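Long-range contact in separin (Saccharomyces cerevisiae, PDB 5U1T), which cleaves the SCC1 subunit of cohesin as a caspase-like cysteine protease, releasing sister chromatids for segregation at the onset of anaphase: residues A[389-401]-A[410-422]. Numbering follows the deposited sequence.
Sequences KRLSNIISVLFNA and FLLKTANLEISNV
Leu-398 meets four residues of the facing helix at once, and its fork shows how branched side chains lock an antiparallel helical hairpin. One methyl, CD1, lies 3.7 Å from CD2 of Leu-417; the other, CD2, comes to the ring edge of Phe-410, 3.7 Å from its CD1, with the chain of Lys-413 slanting across it at CD. Thr-414 completes the hole that receives this knob. Ile-395, one turn earlier, is a second knob, set among Thr-414, Leu-417, Glu-418 and Asn-421. Its CG1 rests 3.7 Å from CG of Leu-417, while CD1 touches the carboxylate of Glu-418, whose OE1 is held by a salt bridge to Lys-437 on helix 431-444. Leu-417 returns the packing as a knob among Leu-391, Ile-394, Ile-395 and Leu-398; chi1 of -171° sends its branch toward the facing helix, where CD2 meets both Leu-398 and Ile-395. The backbones come nearest around Leu-398 and Thr-414, their CA atoms 5.6 Å apart. With chi1 at -62°, Thr-414 OG1 bonds to Phe-410 O at 2.8 Å while still lying against Leu-398, and CG2 is set against Ile-395 CG2. Near the connecting turn, Ala-401 CB lies over one face of the Phe-410 ring in a CH-pi contact, offset toward the rim, 4.0 Å from the centroid. Helices 365-384 and 431-444 pack against the pair, away from the probable catalytic cysteine. No hydrogen bond crosses between the two segments: cohesion comes mainly from interlocking, largely apolar side chains, with the threonine hydroxyl satisfied within its own helix and the glutamate charge answered from a third.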
loop_
_atom_site.group_PDB
_atom_site.type_symbol
_atom_site.label_atom_id
_atom_site.label_comp_id
_atom_site.label_asym_id
_atom_site.label_seq_id
_atom_site.Cartn_x
_atom_site.Cartn_y
_atom_site.Cartn_z
ATOM N N LYS A 389 -23.663 1.533 -45.589
ATOM C CA LYS A 389 -24.497 0.539 -44.925
ATOM C C LYS A 389 -24.660 -0.641 -45.888
ATOM O O LYS A 389 -24.441 -1.796 -45.515
ATOM C CB LYS A 389 -25.867 1.120 -44.534
ATOM C CG LYS A 389 -26.150 1.235 -43.028
ATOM C CD LYS A 389 -27.622 1.641 -42.761
ATOM C CE LYS A 389 -27.919 1.909 -41.281
ATOM N NZ LYS A 389 -29.383 1.777 -40.935
ATOM N N ARG A 390 -25.006 -0.344 -47.138
ATOM C CA ARG A 390 -25.260 -1.402 -48.112
ATOM C C ARG A 390 -24.000 -2.213 -48.462
ATOM O O ARG A 390 -24.077 -3.433 -48.632
ATOM C CB ARG A 390 -25.899 -0.821 -49.379
ATOM C CG ARG A 390 -27.302 -0.296 -49.133
ATOM C CD ARG A 390 -28.231 -0.502 -50.323
ATOM N NE ARG A 390 -29.631 -0.312 -49.946
ATOM C CZ ARG A 390 -30.196 0.872 -49.713
ATOM N NH1 ARG A 390 -29.485 1.988 -49.818
ATOM N NH2 ARG A 390 -31.477 0.945 -49.372
ATOM N N LEU A 391 -22.842 -1.562 -48.551
ATOM C CA LEU A 391 -21.598 -2.306 -48.764
ATOM C C LEU A 391 -21.287 -3.230 -47.596
ATOM O O LEU A 391 -20.795 -4.342 -47.784
ATOM C CB LEU A 391 -20.408 -1.374 -48.982
ATOM C CG LEU A 391 -19.134 -2.157 -49.324
ATOM C CD1 LEU A 391 -19.364 -3.032 -50.549
ATOM C CD2 LEU A 391 -17.975 -1.233 -49.558
ATOM N N SER A 392 -21.568 -2.767 -46.385
ATOM C CA SER A 392 -21.237 -3.540 -45.201
ATOM C C SER A 392 -22.055 -4.826 -45.122
ATOM O O SER A 392 -21.666 -5.784 -44.461
ATOM C CB SER A 392 -21.443 -2.710 -43.950
ATOM O OG SER A 392 -20.980 -3.446 -42.846
ATOM N N ASN A 393 -23.188 -4.846 -45.806
ATOM C CA ASN A 393 -23.960 -6.069 -45.926
ATOM C C ASN A 393 -23.293 -7.077 -46.871
ATOM O O ASN A 393 -23.406 -8.289 -46.678
ATOM C CB ASN A 393 -25.378 -5.745 -46.404
ATOM C CG ASN A 393 -26.322 -5.404 -45.264
ATOM O OD1 ASN A 393 -25.957 -5.464 -44.086
ATOM N ND2 ASN A 393 -27.549 -5.049 -45.611
ATOM N N ILE A 394 -22.602 -6.568 -47.892
ATOM C CA ILE A 394 -21.912 -7.418 -48.862
ATOM C C ILE A 394 -20.654 -8.020 -48.258
ATOM O O ILE A 394 -20.265 -9.132 -48.610
ATOM C CB ILE A 394 -21.555 -6.633 -50.144
ATOM C CG1 ILE A 394 -22.804 -5.934 -50.659
ATOM C CG2 ILE A 394 -20.974 -7.554 -51.218
ATOM C CD1 ILE A 394 -22.613 -5.261 -51.952
ATOM N N ILE A 395 -20.026 -7.282 -47.346
ATOM C CA ILE A 395 -18.937 -7.814 -46.536
ATOM C C ILE A 395 -19.449 -8.947 -45.662
ATOM O O ILE A 395 -18.778 -9.968 -45.489
ATOM C CB ILE A 395 -18.306 -6.729 -45.641
ATOM C CG1 ILE A 395 -17.742 -5.608 -46.508
ATOM C CG2 ILE A 395 -17.210 -7.322 -44.770
ATOM C CD1 ILE A 395 -17.132 -4.502 -45.727
ATOM N N SER A 396 -20.653 -8.766 -45.127
ATOM C CA SER A 396 -21.264 -9.775 -44.272
ATOM C C SER A 396 -21.491 -11.082 -45.036
ATOM O O SER A 396 -21.151 -12.162 -44.547
ATOM C CB SER A 396 -22.582 -9.259 -43.681
ATOM O OG SER A 396 -22.358 -8.467 -42.525
ATOM N N VAL A 397 -22.050 -10.987 -46.240
ATOM C CA VAL A 397 -22.358 -12.183 -47.016
ATOM C C VAL A 397 -21.072 -12.914 -47.398
ATOM O O VAL A 397 -20.993 -14.136 -47.292
ATOM C CB VAL A 397 -23.189 -11.839 -48.267
ATOM C CG1 VAL A 397 -23.376 -13.066 -49.162
ATOM C CG2 VAL A 397 -24.533 -11.288 -47.837
ATOM N N LEU A 398 -20.059 -12.162 -47.806
ATOM C CA LEU A 398 -18.754 -12.742 -48.092
ATOM C C LEU A 398 -18.217 -13.480 -46.873
ATOM O O LEU A 398 -17.715 -14.601 -46.995
ATOM C CB LEU A 398 -17.759 -11.663 -48.540
ATOM C CG LEU A 398 -17.834 -11.196 -49.997
ATOM C CD1 LEU A 398 -16.964 -9.980 -50.191
ATOM C CD2 LEU A 398 -17.404 -12.317 -50.917
ATOM N N PHE A 399 -18.335 -12.863 -45.699
ATOM C CA PHE A 399 -17.829 -13.487 -44.487
ATOM C C PHE A 399 -18.533 -14.800 -44.186
ATOM O O PHE A 399 -17.912 -15.769 -43.750
ATOM C CB PHE A 399 -17.977 -12.569 -43.283
ATOM C CG PHE A 399 -17.731 -13.271 -41.987
ATOM C CD1 PHE A 399 -16.437 -13.583 -41.593
ATOM C CD2 PHE A 399 -18.786 -13.659 -41.178
ATOM C CE1 PHE A 399 -16.196 -14.253 -40.397
ATOM C CE2 PHE A 399 -18.554 -14.326 -39.989
ATOM C CZ PHE A 399 -17.255 -14.626 -39.600
ATOM N N ASN A 400 -19.841 -14.812 -44.406
ATOM C CA ASN A 400 -20.649 -15.990 -44.132
ATOM C C ASN A 400 -20.325 -17.143 -45.067
ATOM O O ASN A 400 -20.313 -18.302 -44.655
ATOM C CB ASN A 400 -22.134 -15.654 -44.235
ATOM C CG ASN A 400 -22.595 -14.701 -43.150
ATOM O OD1 ASN A 400 -21.965 -14.567 -42.093
ATOM N ND2 ASN A 400 -23.713 -14.034 -43.408
ATOM N N ALA A 401 -20.079 -16.823 -46.331
ATOM C CA ALA A 401 -19.580 -17.820 -47.258
ATOM C C ALA A 401 -18.243 -18.355 -46.741
ATOM O O ALA A 401 -18.026 -19.567 -46.734
ATOM C CB ALA A 401 -19.436 -17.237 -48.658
ATOM N N PHE A 410 -12.516 -16.712 -49.488
ATOM C CA PHE A 410 -13.595 -15.784 -49.160
ATOM C C PHE A 410 -13.244 -14.858 -47.996
ATOM O O PHE A 410 -13.611 -13.684 -48.004
ATOM C CB PHE A 410 -14.877 -16.547 -48.854
ATOM C CG PHE A 410 -15.677 -16.865 -50.063
ATOM C CD1 PHE A 410 -16.596 -15.950 -50.558
ATOM C CD2 PHE A 410 -15.497 -18.067 -50.731
ATOM C CE1 PHE A 410 -17.342 -16.239 -51.697
ATOM C CE2 PHE A 410 -16.239 -18.369 -51.876
ATOM C CZ PHE A 410 -17.162 -17.452 -52.362
ATOM N N LEU A 411 -12.529 -15.377 -47.003
ATOM C CA LEU A 411 -12.205 -14.580 -45.826
ATOM C C LEU A 411 -11.209 -13.504 -46.209
ATOM O O LEU A 411 -11.349 -12.352 -45.798
ATOM C CB LEU A 411 -11.649 -15.447 -44.692
ATOM C CG LEU A 411 -11.373 -14.697 -43.391
ATOM C CD1 LEU A 411 -12.663 -14.084 -42.881
ATOM C CD2 LEU A 411 -10.756 -15.609 -42.343
ATOM N N LEU A 412 -10.204 -13.873 -46.998
ATOM C CA LEU A 412 -9.274 -12.877 -47.513
ATOM C C LEU A 412 -10.050 -11.850 -48.327
ATOM O O LEU A 412 -9.801 -10.649 -48.221
ATOM C CB LEU A 412 -8.173 -13.519 -48.352
ATOM C CG LEU A 412 -7.003 -14.119 -47.571
ATOM C CD1 LEU A 412 -6.133 -14.974 -48.474
ATOM C CD2 LEU A 412 -6.184 -13.029 -46.920
ATOM N N LYS A 413 -11.026 -12.306 -49.101
ATOM C CA LYS A 413 -11.815 -11.365 -49.882
ATOM C C LYS A 413 -12.648 -10.468 -48.960
ATOM O O LYS A 413 -12.835 -9.282 -49.219
ATOM C CB LYS A 413 -12.710 -12.099 -50.885
ATOM C CG LYS A 413 -12.977 -11.286 -52.145
ATOM C CD LYS A 413 -14.105 -11.852 -52.977
ATOM C CE LYS A 413 -14.333 -11.024 -54.266
ATOM N NZ LYS A 413 -14.553 -9.564 -53.959
ATOM N N THR A 414 -13.127 -11.043 -47.870
ATOM C CA THR A 414 -13.892 -10.300 -46.880
ATOM C C THR A 414 -13.060 -9.203 -46.201
ATOM O O THR A 414 -13.457 -8.036 -46.196
ATOM C CB THR A 414 -14.453 -11.255 -45.812
ATOM O OG1 THR A 414 -15.343 -12.191 -46.441
ATOM C CG2 THR A 414 -15.184 -10.478 -44.699
ATOM N N ALA A 415 -11.921 -9.587 -45.626
ATOM C CA ALA A 415 -10.976 -8.652 -45.022
ATOM C C ALA A 415 -10.685 -7.461 -45.926
ATOM O O ALA A 415 -10.765 -6.302 -45.514
ATOM C CB ALA A 415 -9.672 -9.375 -44.681
ATOM N N ASN A 416 -10.352 -7.748 -47.174
ATOM C CA ASN A 416 -9.960 -6.685 -48.080
ATOM C C ASN A 416 -11.090 -5.730 -48.416
ATOM O O ASN A 416 -10.866 -4.537 -48.556
ATOM C CB ASN A 416 -9.382 -7.268 -49.351
ATOM C CG ASN A 416 -8.323 -6.388 -49.939
ATOM O OD1 ASN A 416 -7.662 -5.637 -49.229
ATOM N ND2 ASN A 416 -8.164 -6.457 -51.250
ATOM N N LEU A 417 -12.305 -6.246 -48.532
ATOM C CA LEU A 417 -13.436 -5.382 -48.822
ATOM C C LEU A 417 -13.693 -4.471 -47.639
ATOM O O LEU A 417 -14.046 -3.298 -47.804
ATOM C CB LEU A 417 -14.679 -6.197 -49.145
ATOM C CG LEU A 417 -15.856 -5.375 -49.662
ATOM C CD1 LEU A 417 -15.401 -4.476 -50.770
ATOM C CD2 LEU A 417 -16.946 -6.296 -50.137
ATOM N N GLU A 418 -13.518 -5.035 -46.444
ATOM C CA GLU A 418 -13.580 -4.284 -45.200
ATOM C C GLU A 418 -12.586 -3.127 -45.241
ATOM O O GLU A 418 -12.958 -1.968 -45.055
ATOM C CB GLU A 418 -13.293 -5.209 -44.007
ATOM C CG GLU A 418 -13.534 -4.584 -42.652
ATOM C CD GLU A 418 -14.884 -3.868 -42.578
ATOM O OE1 GLU A 418 -15.941 -4.538 -42.684
ATOM O OE2 GLU A 418 -14.887 -2.623 -42.420
ATOM N N ILE A 419 -11.324 -3.456 -45.505
ATOM C CA ILE A 419 -10.277 -2.452 -45.653
ATOM C C ILE A 419 -10.606 -1.422 -46.724
ATOM O O ILE A 419 -10.400 -0.218 -46.531
ATOM C CB ILE A 419 -8.935 -3.095 -45.995
ATOM C CG1 ILE A 419 -8.394 -3.853 -44.784
ATOM C CG2 ILE A 419 -7.944 -2.042 -46.447
ATOM C CD1 ILE A 419 -8.230 -2.993 -43.536
ATOM N N SER A 420 -11.125 -1.892 -47.848
ATOM C CA SER A 420 -11.488 -0.989 -48.921
ATOM C C SER A 420 -12.402 0.097 -48.393
ATOM O O SER A 420 -12.079 1.277 -48.495
ATOM C CB SER A 420 -12.152 -1.733 -50.085
ATOM O OG SER A 420 -11.171 -2.381 -50.877
ATOM N N ASN A 421 -13.499 -0.337 -47.813
ATOM C CA ASN A 421 -14.500 0.515 -47.218
ATOM C C ASN A 421 -13.909 1.517 -46.255
ATOM O O ASN A 421 -14.286 2.670 -46.215
ATOM C CB ASN A 421 -15.457 -0.370 -46.453
ATOM C CG ASN A 421 -16.528 0.409 -45.777
ATOM O OD1 ASN A 421 -16.583 1.608 -45.892
ATOM N ND2 ASN A 421 -17.379 -0.265 -45.068
ATOM N N VAL A 422 -12.996 1.039 -45.448
ATOM C CA VAL A 422 -12.318 1.874 -44.479
ATOM C C VAL A 422 -11.619 3.011 -45.211
ATOM O O VAL A 422 -11.759 4.174 -44.842
ATOM C CB VAL A 422 -11.287 1.104 -43.651
ATOM C CG1 VAL A 422 -10.444 2.073 -42.870
ATOM C CG2 VAL A 422 -11.972 0.117 -42.717
#